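Local coordinates for Peptide/nickel transport system substrate-binding protein (Listeria monocytogenes serotype 1/2a, PDB 5KZT) that binds a peptide and probably hands peptides to a membrane transporter for uptake into the cell, at residues A296-I301 against D487-Q492; K291-A296 against K360-N365; T272-F277 against L436-T441; D285-N290 against I367-T372. All blocks are in the same frame, centred on the assembly; numbering follows the deposited sequence.

From the N terminus, strand 264-277 comes first, and contact 3 joins its end to the loop 436-441, closing a loop that holds contacts 4 and 2. Contact 4 brings the turn 285-290 back onto strand 367-374. Contact 2 is nested inside contact 4 and pairs the start of helix 291-299 with the end of helix 348-362. Contact 1 leaves the same helix and reaches forward to 487-492, so it crosses all three others. Contacts 1 and 2 share Ala296. Contacts 1, 3 and 4 reach one mixed sheet, in which strands 264-277 and 491-503 are neighbours. They tie helix and loop to that sheet; contact 2 joins two helices beside it.

Contact 1: residues A296-I301 against D487-Q492; sequences AIALAI and DDVAIQ
Gln492 lies against Ala298, and its side chain follows the alanine from methyl to carbonyl. CB of Gln492 starts 3.8 Å from Ala298 CB. CG continues anti to the backbone N (chi1 175°) and stays beside the same methyl. A bend at chi2 (56°) then turns the amide toward the helix backbone. CD passes Ala298 O at 3.7 Å. At the tip, NE2 donates to Ala298 O at 2.9 Å, with a fairly straight N-H...O angle of 164°. The oxygen lies close to the amide plane of Gln492. The donor, however, sits above the carbonyl plane of Ala298. Leu344 O is the stronger partner of NE2; together with Ala298 O it holds the amide and fixes its rotation. In this periplasmic-binding-protein type of fold, the contact joins Ala298, late in helix 291-299, to Gln492, near the start of strand 491-503, and to the loop before it. The backbone of Gln492 is hydrogen-bonded to Ile275 of the neighbouring strand. Val489, which leaves the preceding helix with positive phi, meets the same alanine. Its CG1 is 3.9 Å from Ala298 CB. The Val489 carbonyl accepts from Arg294 NE, one turn earlier on helix 291-299.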
loop_
_atom_site.group_PDB
_atom_site.type_symbol
_atom_site.label_atom_id
_atom_site.label_comp_id
_atom_site.label_asym_id
_atom_site.label_seq_id
_atom_site.Cartn_x
_atom_site.Cartn_y
_atom_site.Cartn_z
ATOM N N ALA A 296 -18.191 -17.898 9.414
ATOM C CA ALA A 296 -19.416 -17.995 8.603
ATOM C C ALA A 296 -19.348 -17.060 7.400
ATOM O O ALA A 296 -19.553 -17.498 6.261
ATOM C CB ALA A 296 -20.635 -17.674 9.438
ATOM N N ILE A 297 -19.044 -15.785 7.662
ATOM C CA ILE A 297 -18.898 -14.786 6.592
ATOM C C ILE A 297 -17.751 -15.208 5.644
ATOM O O ILE A 297 -17.905 -15.174 4.417
ATOM C CB ILE A 297 -18.608 -13.371 7.169
ATOM C CG1 ILE A 297 -19.769 -12.861 8.046
ATOM C CG2 ILE A 297 -18.253 -12.363 6.075
ATOM C CD1 ILE A 297 -21.092 -12.695 7.375
ATOM N N ALA A 298 -16.626 -15.630 6.227
ATOM C CA ALA A 298 -15.423 -15.935 5.454
ATOM C C ALA A 298 -15.651 -17.025 4.420
ATOM O O ALA A 298 -15.246 -16.875 3.265
ATOM C CB ALA A 298 -14.277 -16.350 6.366
ATOM N N LEU A 299 -16.283 -18.108 4.857
ATOM C CA LEU A 299 -16.441 -19.297 4.041
ATOM C C LEU A 299 -17.650 -19.249 3.121
ATOM O O LEU A 299 -17.829 -20.161 2.312
ATOM C CB LEU A 299 -16.492 -20.537 4.924
ATOM C CG LEU A 299 -15.290 -20.808 5.824
ATOM C CD1 LEU A 299 -15.540 -22.106 6.570
ATOM C CD2 LEU A 299 -13.985 -20.887 5.058
ATOM N N ALA A 300 -18.458 -18.191 3.201
ATOM C CA ALA A 300 -19.709 -18.117 2.453
ATOM C C ALA A 300 -19.587 -17.314 1.157
ATOM O O ALA A 300 -20.608 -17.058 0.516
ATOM C CB ALA A 300 -20.811 -17.537 3.330
ATOM N N ILE A 301 -18.369 -16.936 0.757
ATOM C CA ILE A 301 -18.163 -16.120 -0.445
ATOM C C ILE A 301 -17.486 -16.946 -1.541
ATOM O O ILE A 301 -16.338 -17.377 -1.409
ATOM C CB ILE A 301 -17.378 -14.833 -0.145
ATOM C CG1 ILE A 301 -18.148 -13.982 0.877
ATOM C CG2 ILE A 301 -17.152 -14.012 -1.416
ATOM C CD1 ILE A 301 -17.357 -12.848 1.511
ATOM N N ASP A 487 -6.672 -20.841 12.045
ATOM C CA ASP A 487 -6.962 -20.924 13.481
ATOM C C ASP A 487 -7.887 -19.800 13.991
ATOM O O ASP A 487 -8.816 -20.069 14.739
ATOM C CB ASP A 487 -5.662 -20.947 14.309
ATOM C CG ASP A 487 -4.700 -22.076 13.902
ATOM O OD1 ASP A 487 -5.120 -22.999 13.136
ATOM O OD2 ASP A 487 -3.516 -22.027 14.335
ATOM N N ASP A 488 -7.606 -18.543 13.618
ATOM C CA ASP A 488 -8.300 -17.374 14.189
ATOM C C ASP A 488 -9.301 -16.695 13.263
ATOM O O ASP A 488 -10.138 -15.935 13.723
ATOM C CB ASP A 488 -7.280 -16.329 14.661
ATOM C CG ASP A 488 -6.460 -16.793 15.858
ATOM O OD1 ASP A 488 -6.703 -17.891 16.377
ATOM O OD2 ASP A 488 -5.549 -16.069 16.308
ATOM N N VAL A 489 -9.225 -16.939 11.963
ATOM C CA VAL A 489 -10.084 -16.213 11.009
ATOM C C VAL A 489 -10.050 -14.687 11.282
ATOM O O VAL A 489 -11.091 -14.027 11.373
ATOM C CB VAL A 489 -11.549 -16.729 11.038
ATOM C CG1 VAL A 489 -12.246 -16.402 9.725
ATOM C CG2 VAL A 489 -11.625 -18.232 11.305
ATOM N N ALA A 490 -8.843 -14.140 11.454
ATOM C CA ALA A 490 -8.659 -12.693 11.704
ATOM C C ALA A 490 -9.161 -11.869 10.516
ATOM O O ALA A 490 -9.728 -10.778 10.690
ATOM C CB ALA A 490 -7.182 -12.396 11.934
ATOM N N ILE A 491 -8.880 -12.391 9.322
ATOM C CA ILE A 491 -9.285 -11.794 8.025
ATOM C C ILE A 491 -9.631 -12.905 7.057
ATOM O O ILE A 491 -9.383 -14.067 7.350
ATOM C CB ILE A 491 -8.143 -10.992 7.390
ATOM C CG1 ILE A 491 -6.908 -11.870 7.157
ATOM C CG2 ILE A 491 -7.795 -9.798 8.261
ATOM C CD1 ILE A 491 -5.914 -11.252 6.229
ATOM N N GLN A 492 -10.178 -12.551 5.902
ATOM C CA GLN A 492 -10.439 -13.526 4.836
ATOM C C GLN A 492 -9.906 -13.012 3.505
ATOM O O GLN A 492 -10.537 -12.174 2.869
ATOM C CB GLN A 492 -11.940 -13.859 4.721
ATOM C CG GLN A 492 -12.346 -14.780 3.550
ATOM C CD GLN A 492 -11.623 -16.130 3.511
ATOM O OE1 GLN A 492 -10.417 -16.203 3.721
ATOM N NE2 GLN A 492 -12.368 -17.211 3.229
#

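Contact 2: residues K291-A296 against K360-N365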
loop_
_atom_site.group_PDB
_atom_site.type_symbol
_atom_site.label_atom_id
_atom_site.label_comp_id
_atom_site.label_asym_id
_atom_site.label_seq_id
_atom_site.Cartn_x
_atom_site.Cartn_y
_atom_site.Cartn_z
ATOM N N LYS A 291 -15.732 -15.881 16.810
ATOM C CA LYS A 291 -14.960 -16.522 15.749
ATOM C C LYS A 291 -15.839 -17.281 14.788
ATOM O O LYS A 291 -15.567 -17.304 13.585
ATOM C CB LYS A 291 -13.965 -17.516 16.332
ATOM C CG LYS A 291 -12.849 -17.911 15.369
ATOM C CD LYS A 291 -12.508 -19.383 15.387
ATOM C CE LYS A 291 -12.088 -19.903 16.744
ATOM N NZ LYS A 291 -10.621 -19.770 16.964
ATOM N N ASN A 292 -16.864 -17.959 15.320
ATOM C CA ASN A 292 -17.769 -18.680 14.447
ATOM C C ASN A 292 -18.453 -17.754 13.444
ATOM O O ASN A 292 -18.652 -18.153 12.298
ATOM C CB ASN A 292 -18.813 -19.453 15.234
ATOM C CG ASN A 292 -18.339 -20.834 15.608
ATOM O OD1 ASN A 292 -17.730 -21.535 14.800
ATOM N ND2 ASN A 292 -18.633 -21.239 16.820
ATOM N N ILE A 293 -18.795 -16.538 13.874
ATOM C CA ILE A 293 -19.413 -15.551 12.989
ATOM C C ILE A 293 -18.426 -15.077 11.908
ATOM O O ILE A 293 -18.824 -14.962 10.738
ATOM C CB ILE A 293 -19.999 -14.370 13.794
ATOM C CG1 ILE A 293 -21.090 -14.866 14.772
ATOM C CG2 ILE A 293 -20.525 -13.263 12.887
ATOM C CD1 ILE A 293 -22.266 -15.573 14.130
ATOM N N ARG A 294 -17.163 -14.832 12.284
ATOM C CA ARG A 294 -16.108 -14.512 11.298
ATOM C C ARG A 294 -15.978 -15.623 10.242
ATOM O O ARG A 294 -15.916 -15.349 9.036
ATOM C CB ARG A 294 -14.741 -14.294 11.981
ATOM C CG ARG A 294 -14.709 -13.090 12.916
ATOM C CD ARG A 294 -13.298 -12.656 13.218
ATOM N NE ARG A 294 -12.495 -13.656 13.928
ATOM C CZ ARG A 294 -12.494 -13.874 15.243
ATOM N NH1 ARG A 294 -13.311 -13.218 16.075
ATOM N NH2 ARG A 294 -11.669 -14.798 15.741
ATOM N N LYS A 295 -15.943 -16.869 10.728
ATOM C CA LYS A 295 -15.805 -18.061 9.883
ATOM C C LYS A 295 -16.990 -18.200 8.922
ATOM O O LYS A 295 -16.805 -18.583 7.774
ATOM C CB LYS A 295 -15.675 -19.328 10.751
ATOM C CG LYS A 295 -15.421 -20.604 9.957
ATOM C CD LYS A 295 -15.272 -21.835 10.844
ATOM C CE LYS A 295 -13.912 -21.904 11.533
ATOM N NZ LYS A 295 -12.819 -22.121 10.545
ATOM N N ALA A 296 -18.191 -17.898 9.414
ATOM C CA ALA A 296 -19.416 -17.995 8.603
ATOM C C ALA A 296 -19.348 -17.060 7.400
ATOM O O ALA A 296 -19.553 -17.498 6.261
ATOM C CB ALA A 296 -20.635 -17.674 9.438
ATOM N N LYS A 360 -26.047 -19.345 18.003
ATOM C CA LYS A 360 -26.381 -19.991 19.275
ATOM C C LYS A 360 -25.538 -19.397 20.425
ATOM O O LYS A 360 -26.070 -19.085 21.495
ATOM C CB LYS A 360 -26.175 -21.510 19.162
ATOM C CG LYS A 360 -26.843 -22.330 20.242
ATOM C CD LYS A 360 -26.429 -23.800 20.185
ATOM C CE LYS A 360 -27.018 -24.556 18.989
ATOM N NZ LYS A 360 -28.490 -24.802 19.080
ATOM N N GLU A 361 -24.237 -19.218 20.193
ATOM C CA GLU A 361 -23.335 -18.655 21.209
ATOM C C GLU A 361 -23.713 -17.229 21.581
ATOM O O GLU A 361 -23.645 -16.868 22.750
ATOM C CB GLU A 361 -21.869 -18.701 20.744
ATOM C CG GLU A 361 -21.290 -20.112 20.708
ATOM C CD GLU A 361 -19.978 -20.233 19.944
ATOM O OE1 GLU A 361 -19.616 -19.327 19.160
ATOM O OE2 GLU A 361 -19.284 -21.255 20.137
ATOM N N LEU A 362 -24.111 -16.434 20.583
ATOM C CA LEU A 362 -24.577 -15.052 20.800
ATOM C C LEU A 362 -26.022 -14.923 21.308
ATOM O O LEU A 362 -26.435 -13.841 21.718
ATOM C CB LEU A 362 -24.456 -14.249 19.490
ATOM C CG LEU A 362 -23.052 -14.116 18.923
ATOM C CD1 LEU A 362 -23.135 -13.328 17.622
ATOM C CD2 LEU A 362 -22.123 -13.449 19.928
ATOM N N GLY A 363 -26.791 -16.003 21.236
ATOM C CA GLY A 363 -28.189 -16.006 21.666
ATOM C C GLY A 363 -29.117 -15.174 20.795
ATOM O O GLY A 363 -30.058 -14.585 21.317
ATOM N N VAL A 364 -28.863 -15.136 19.480
ATOM C CA VAL A 364 -29.687 -14.369 18.525
ATOM C C VAL A 364 -30.080 -15.205 17.305
ATOM O O VAL A 364 -29.453 -16.216 17.023
ATOM C CB VAL A 364 -28.990 -13.071 18.039
ATOM C CG1 VAL A 364 -29.031 -12.003 19.128
ATOM C CG2 VAL A 364 -27.555 -13.342 17.591
ATOM N N ASN A 365 -31.141 -14.774 16.615
ATOM C CA ASN A 365 -31.638 -15.411 15.371
ATOM C C ASN A 365 -31.257 -14.649 14.110
ATOM O O ASN A 365 -31.276 -15.215 13.015
ATOM C CB ASN A 365 -33.172 -15.498 15.369
ATOM C CG ASN A 365 -33.738 -15.891 16.712
ATOM O OD1 ASN A 365 -33.045 -16.485 17.537
ATOM N ND2 ASN A 365 -35.010 -15.559 16.947
HETATM O O HOH W 1 -16.877 -18.777 18.357
#
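The backbones of Asn292 and Glu361 approach to 8.8 Å between CA atoms, where the start of one helix meets the end of another. Ile293 and Leu362 form the next pair, with CA atoms 9.4 Å apart. Segment 291-296 is the first part of helix 291-299, while 360-365 contains the end of helix 348-362. That end is a Schellman motif: Gly363 has positive phi, with two bonds back into the last turn, one of them Gly363 N to Lys360 O (3.2 Å). In this family 5 solute-binding protein the two helices pack beside strand 367-374 of the mixed sheet, and both Ile293 and Leu362 also touch its Ile367. On the polar side, Asn292 ND2 donates to Glu361 OE1 at 3.2 Å, with an angle of 162° at the hydrogen. The oxygen is near the amide plane of Asn292, but ND2 stands above the carboxylate plane. Glu361 gets there on a chain extended beyond CG (chi2 166°). OE1 also accepts from Asn290 ND2, its stronger partner, and from a water 2.9 Å away. That water accepts in turn from Asn292 N. On the apolar side, Ile293 CG1 and Leu362 CD1 meet tip to tip at 3.8 Å.

Contact 3: residues T272-F277 against L436-T441; sequences TFYIKF and LDLFVT
Tyr274 and Phe439 make an edge-to-face aromatic pair between strand 264-277 of the mixed sheet and the loop that follows helix 433-436. It packs the loop 436-441 on that sheet of a family 5 solute-binding protein. The pair is offset: the ring centroids are 5.8 Å apart, the planes stand at 80°, and the edge of Phe439 is turned toward the face of Tyr274. The strand sends out one ring and the loop the other. The tight part lies where they meet. Phe439 CZ is 3.7 Å from Tyr274 CE2 and 3.9 Å from Tyr274 OH. Tyr274 is sent toward the loop by a chi1 of 51°, which sets CG between the backbone N and the carbonyl carbon. Phe439 leaves the loop to one side, and its ring then brings CZ to the tyrosine. Leu438 CB lies 3.7 Å above one face of the Phe439 ring, toward the rim. Ile491 of strand 491-503 touches both rings.

The contact is looser elsewhere. Lys276 only skirts the loop, and its NZ turns to other partners, a salt bridge to Asp413 and a hydrogen bond to Asn446 O. Farther along the loop, Val440 and Thr441 are partly exposed and lie well away from the strand. Thr441 OG1 is hydrogen-bonded instead to Asp456 and Ser451. On the strand, Phe273 packs on an acidic side chain of the bound peptide. Beside the ring pair, a methyl group reaches the phenol oxygen: Leu438 CD1 lies 3.8 Å from Tyr274 OH.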
loop_
_atom_site.group_PDB
_atom_site.type_symbol
_atom_site.label_atom_id
_atom_site.label_comp_id
_atom_site.label_asym_id
_atom_site.label_seq_id
_atom_site.Cartn_x
_atom_site.Cartn_y
_atom_site.Cartn_z
ATOM N N THR A 272 -2.960 -8.332 -2.228
ATOM C CA THR A 272 -4.034 -9.188 -1.748
ATOM C C THR A 272 -5.163 -8.323 -1.199
ATOM O O THR A 272 -4.916 -7.405 -0.402
ATOM C CB THR A 272 -3.518 -10.096 -0.634
ATOM O OG1 THR A 272 -2.441 -10.888 -1.154
ATOM C CG2 THR A 272 -4.640 -11.003 -0.100
ATOM N N PHE A 273 -6.386 -8.609 -1.645
ATOM C CA PHE A 273 -7.583 -7.980 -1.128
ATOM C C PHE A 273 -8.271 -8.967 -0.198
ATOM O O PHE A 273 -8.349 -10.164 -0.493
ATOM C CB PHE A 273 -8.501 -7.535 -2.265
ATOM C CG PHE A 273 -8.209 -6.144 -2.737
ATOM C CD1 PHE A 273 -7.101 -5.896 -3.537
ATOM C CD2 PHE A 273 -8.978 -5.079 -2.310
ATOM C CE1 PHE A 273 -6.801 -4.607 -3.955
ATOM C CE2 PHE A 273 -8.693 -3.794 -2.733
ATOM C CZ PHE A 273 -7.601 -3.554 -3.550
ATOM N N TYR A 274 -8.706 -8.467 0.951
ATOM C CA TYR A 274 -9.201 -9.321 2.001
ATOM C C TYR A 274 -10.294 -8.612 2.749
ATOM O O TYR A 274 -10.354 -7.382 2.765
ATOM C CB TYR A 274 -8.090 -9.747 2.957
ATOM C CG TYR A 274 -7.234 -8.618 3.496
ATOM C CD1 TYR A 274 -6.098 -8.211 2.804
ATOM C CD2 TYR A 274 -7.551 -7.962 4.690
ATOM C CE1 TYR A 274 -5.292 -7.190 3.267
ATOM C CE2 TYR A 274 -6.744 -6.925 5.166
ATOM C CZ TYR A 274 -5.614 -6.552 4.447
ATOM O OH TYR A 274 -4.793 -5.537 4.863
ATOM N N ILE A 275 -11.133 -9.418 3.384
ATOM C CA ILE A 275 -12.155 -8.928 4.296
ATOM C C ILE A 275 -11.506 -8.707 5.664
ATOM O O ILE A 275 -10.908 -9.639 6.224
ATOM C CB ILE A 275 -13.312 -9.941 4.469
ATOM C CG1 ILE A 275 -13.911 -10.359 3.123
ATOM C CG2 ILE A 275 -14.383 -9.376 5.403
ATOM C CD1 ILE A 275 -14.638 -9.272 2.382
ATOM N N LYS A 276 -11.656 -7.507 6.213
ATOM C CA LYS A 276 -11.325 -7.234 7.614
ATOM C C LYS A 276 -12.544 -7.362 8.534
ATOM O O LYS A 276 -13.604 -6.810 8.259
ATOM C CB LYS A 276 -10.735 -5.834 7.743
ATOM C CG LYS A 276 -9.371 -5.686 7.095
ATOM C CD LYS A 276 -8.754 -4.323 7.350
ATOM C CE LYS A 276 -8.204 -4.198 8.749
ATOM N NZ LYS A 276 -7.493 -2.915 8.876
ATOM N N PHE A 277 -12.368 -8.057 9.649
ATOM C CA PHE A 277 -13.422 -8.266 10.646
ATOM C C PHE A 277 -13.118 -7.432 11.882
ATOM O O PHE A 277 -12.284 -7.830 12.705
ATOM C CB PHE A 277 -13.453 -9.739 11.041
ATOM C CG PHE A 277 -13.853 -10.664 9.917
ATOM C CD1 PHE A 277 -15.132 -10.597 9.364
ATOM C CD2 PHE A 277 -12.974 -11.632 9.441
ATOM C CE1 PHE A 277 -15.509 -11.455 8.333
ATOM C CE2 PHE A 277 -13.357 -12.501 8.413
ATOM C CZ PHE A 277 -14.615 -12.405 7.861
ATOM N N LEU A 436 2.477 -9.950 6.926
ATOM C CA LEU A 436 2.170 -10.576 8.218
ATOM C C LEU A 436 2.222 -9.587 9.385
ATOM O O LEU A 436 1.411 -9.679 10.306
ATOM C CB LEU A 436 3.101 -11.760 8.468
ATOM C CG LEU A 436 3.067 -12.918 7.448
ATOM C CD1 LEU A 436 4.274 -13.830 7.620
ATOM C CD2 LEU A 436 1.788 -13.715 7.564
ATOM N N ASP A 437 3.148 -8.628 9.325
ATOM C CA ASP A 437 3.304 -7.649 10.382
ATOM C C ASP A 437 2.089 -6.747 10.617
ATOM O O ASP A 437 1.967 -6.142 11.678
ATOM C CB ASP A 437 4.504 -6.751 10.105
ATOM C CG ASP A 437 5.821 -7.445 10.315
ATOM O OD1 ASP A 437 5.875 -8.600 10.803
ATOM O OD2 ASP A 437 6.834 -6.817 9.987
ATOM N N LEU A 438 1.188 -6.661 9.644
ATOM C CA LEU A 438 -0.015 -5.857 9.815
ATOM C C LEU A 438 -0.871 -6.246 11.026
ATOM O O LEU A 438 -1.499 -5.390 11.645
ATOM C CB LEU A 438 -0.889 -5.975 8.564
ATOM C CG LEU A 438 -0.262 -5.551 7.232
ATOM C CD1 LEU A 438 -1.241 -5.789 6.079
ATOM C CD2 LEU A 438 0.214 -4.113 7.246
ATOM N N PHE A 439 -0.896 -7.529 11.365
ATOM C CA PHE A 439 -1.908 -8.029 12.301
ATOM C C PHE A 439 -1.376 -8.390 13.687
ATOM O O PHE A 439 -2.052 -9.071 14.456
ATOM C CB PHE A 439 -2.654 -9.176 11.621
ATOM C CG PHE A 439 -3.289 -8.747 10.323
ATOM C CD1 PHE A 439 -4.368 -7.863 10.337
ATOM C CD2 PHE A 439 -2.757 -9.148 9.099
ATOM C CE1 PHE A 439 -4.944 -7.417 9.155
ATOM C CE2 PHE A 439 -3.333 -8.699 7.906
ATOM C CZ PHE A 439 -4.429 -7.841 7.937
ATOM N N VAL A 440 -0.178 -7.891 14.003
ATOM C CA VAL A 440 0.306 -7.897 15.372
ATOM C C VAL A 440 -0.626 -7.050 16.253
ATOM O O VAL A 440 -1.283 -6.119 15.771
ATOM C CB VAL A 440 1.783 -7.412 15.501
ATOM C CG1 VAL A 440 2.704 -8.292 14.663
ATOM C CG2 VAL A 440 1.923 -5.945 15.122
ATOM N N THR A 441 -0.690 -7.406 17.539
ATOM C CA THR A 441 -1.564 -6.741 18.507
ATOM C C THR A 441 -1.302 -5.239 18.504
ATOM O O THR A 441 -0.160 -4.807 18.597
ATOM C CB THR A 441 -1.364 -7.335 19.942
ATOM O OG1 THR A 441 -1.717 -8.724 19.942
ATOM C CG2 THR A 441 -2.207 -6.607 20.994
#

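Contact 4: residues D285-N290 against I367-T372; sequences DTVFAN and ITVEFT
Val287 and Phe288 carry this contact, pressing a short turn onto strand 367-374. Just before them, Thr286 shapes the turn. Its OG1 accepts from Phe288 N at 3.1 Å, an ST turn, and is also hydrogen-bonded to Asn278 O. Val287 follows and points at the strand. Its two methyls divide the work. CG2 meets Val369 CG1 at 3.6 Å and Ile367 CG2 at 4.0 Å. CG1 lies along Ile367, 4.1 Å from its CD1. The side chains of Val287 and Ile367 run antiparallel alongside each other. With chi1 at -64°, CG1 of Val287 stands opposite the carbonyl carbon, which leaves CG2 between N and C; this second methyl also sits over the centre of one face of the Phe288 ring. Phe288 then brings CE2 to within 4.0 Å of Val369 CG1. Its ring also meets those of Phe277 and Phe420. Ala289 N is hydrogen-bonded to Thr286 O (3.0 Å), at the start of the 3-10 segment 287-289. Asn290 ends the turn as N-cap of helix 291-299, with OD1 accepting from Ile293 N. The arrangement is a capped turn leading into a helix, packed by apolar side chains on a strand of the mixed sheet of this solute-binding protein fold.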
loop_
_atom_site.group_PDB
_atom_site.type_symbol
_atom_site.label_atom_id
_atom_site.label_comp_id
_atom_site.label_asym_id
_atom_site.label_seq_id
_atom_site.Cartn_x
_atom_site.Cartn_y
_atom_site.Cartn_z
ATOM N N ASP A 285 -17.694 -4.793 21.928
ATOM C CA ASP A 285 -17.495 -5.935 21.032
ATOM C C ASP A 285 -18.563 -5.894 19.965
ATOM O O ASP A 285 -19.700 -5.580 20.259
ATOM C CB ASP A 285 -17.640 -7.273 21.766
ATOM C CG ASP A 285 -16.532 -7.538 22.767
ATOM O OD1 ASP A 285 -15.480 -6.856 22.791
ATOM O OD2 ASP A 285 -16.729 -8.469 23.561
ATOM N N THR A 286 -18.182 -6.196 18.731
ATOM C CA THR A 286 -19.131 -6.400 17.637
ATOM C C THR A 286 -19.408 -7.903 17.545
ATOM O O THR A 286 -18.769 -8.709 18.218
ATOM C CB THR A 286 -18.550 -5.960 16.286
ATOM O OG1 THR A 286 -17.490 -6.844 15.929
ATOM C CG2 THR A 286 -18.030 -4.518 16.333
ATOM N N VAL A 287 -20.322 -8.289 16.666
ATOM C CA VAL A 287 -20.564 -9.728 16.418
ATOM C C VAL A 287 -19.326 -10.490 15.917
ATOM O O VAL A 287 -19.233 -11.717 16.097
ATOM C CB VAL A 287 -21.730 -9.975 15.430
ATOM C CG1 VAL A 287 -23.045 -9.467 16.025
ATOM C CG2 VAL A 287 -21.456 -9.375 14.044
ATOM N N PHE A 288 -18.385 -9.777 15.290
ATOM C CA PHE A 288 -17.178 -10.401 14.782
ATOM C C PHE A 288 -16.145 -10.661 15.870
ATOM O O PHE A 288 -15.098 -11.208 15.577
ATOM C CB PHE A 288 -16.581 -9.577 13.641
ATOM C CG PHE A 288 -17.465 -9.488 12.441
ATOM C CD1 PHE A 288 -17.854 -10.633 11.773
ATOM C CD2 PHE A 288 -17.867 -8.254 11.938
ATOM C CE1 PHE A 288 -18.664 -10.559 10.662
ATOM C CE2 PHE A 288 -18.678 -8.173 10.821
ATOM C CZ PHE A 288 -19.069 -9.330 10.171
ATOM N N ALA A 289 -16.426 -10.266 17.116
ATOM C CA ALA A 289 -15.683 -10.778 18.259
ATOM C C ALA A 289 -15.886 -12.301 18.416
ATOM O O ALA A 289 -15.060 -12.969 19.013
ATOM C CB ALA A 289 -16.081 -10.036 19.533
ATOM N N ASN A 290 -16.980 -12.829 17.862
ATOM C CA ASN A 290 -17.254 -14.272 17.808
ATOM C C ASN A 290 -16.615 -14.907 16.579
ATOM O O ASN A 290 -16.952 -14.545 15.453
ATOM C CB ASN A 290 -18.760 -14.517 17.782
ATOM C CG ASN A 290 -19.110 -15.993 17.816
ATOM O OD1 ASN A 290 -18.941 -16.694 16.824
ATOM N ND2 ASN A 290 -19.590 -16.467 18.951
ATOM N N ILE A 367 -28.793 -11.034 12.544
ATOM C CA ILE A 367 -27.668 -10.100 12.715
ATOM C C ILE A 367 -27.716 -9.139 11.533
ATOM O O ILE A 367 -27.913 -9.583 10.396
ATOM C CB ILE A 367 -26.306 -10.847 12.739
ATOM C CG1 ILE A 367 -26.074 -11.519 14.098
ATOM C CG2 ILE A 367 -25.134 -9.906 12.435
ATOM C CD1 ILE A 367 -24.931 -12.520 14.131
ATOM N N THR A 368 -27.569 -7.837 11.812
ATOM C CA THR A 368 -27.287 -6.806 10.785
ATOM C C THR A 368 -25.862 -6.322 10.939
ATOM O O THR A 368 -25.442 -6.001 12.042
ATOM C CB THR A 368 -28.224 -5.585 10.917
ATOM O OG1 THR A 368 -29.582 -6.019 10.798
ATOM C CG2 THR A 368 -27.946 -4.537 9.822
ATOM N N VAL A 369 -25.115 -6.279 9.840
ATOM C CA VAL A 369 -23.795 -5.669 9.832
ATOM C C VAL A 369 -23.621 -4.841 8.579
ATOM O O VAL A 369 -24.218 -5.141 7.546
ATOM C CB VAL A 369 -22.646 -6.705 9.939
ATOM C CG1 VAL A 369 -22.540 -7.228 11.366
ATOM C CG2 VAL A 369 -22.800 -7.835 8.924
ATOM N N GLU A 370 -22.773 -3.812 8.681
ATOM C CA GLU A 370 -22.490 -2.900 7.579
ATOM C C GLU A 370 -21.142 -3.257 6.946
ATOM O O GLU A 370 -20.137 -3.372 7.652
ATOM C CB GLU A 370 -22.543 -1.466 8.114
ATOM C CG GLU A 370 -21.778 -0.362 7.390
ATOM C CD GLU A 370 -21.501 0.802 8.359
ATOM O OE1 GLU A 370 -20.345 0.939 8.928
ATOM O OE2 GLU A 370 -22.480 1.552 8.588
ATOM N N PHE A 371 -21.145 -3.437 5.623
ATOM C CA PHE A 371 -19.948 -3.752 4.861
ATOM C C PHE A 371 -19.414 -2.463 4.222
ATOM O O PHE A 371 -20.124 -1.826 3.431
ATOM C CB PHE A 371 -20.285 -4.783 3.784
ATOM C CG PHE A 371 -19.087 -5.287 3.043
ATOM C CD1 PHE A 371 -18.075 -5.963 3.712
ATOM C CD2 PHE A 371 -18.955 -5.075 1.678
ATOM C CE1 PHE A 371 -16.952 -6.423 3.029
ATOM C CE2 PHE A 371 -17.832 -5.524 0.990
ATOM C CZ PHE A 371 -16.828 -6.205 1.666
ATOM N N THR A 372 -18.180 -2.084 4.553
ATOM C CA THR A 372 -17.556 -0.906 3.944
ATOM C C THR A 372 -16.632 -1.245 2.759
ATOM O O THR A 372 -15.752 -2.098 2.862
ATOM C CB THR A 372 -16.786 -0.072 4.976
ATOM O OG1 THR A 372 -17.690 0.399 5.974
ATOM C CG2 THR A 372 -16.139 1.144 4.334
#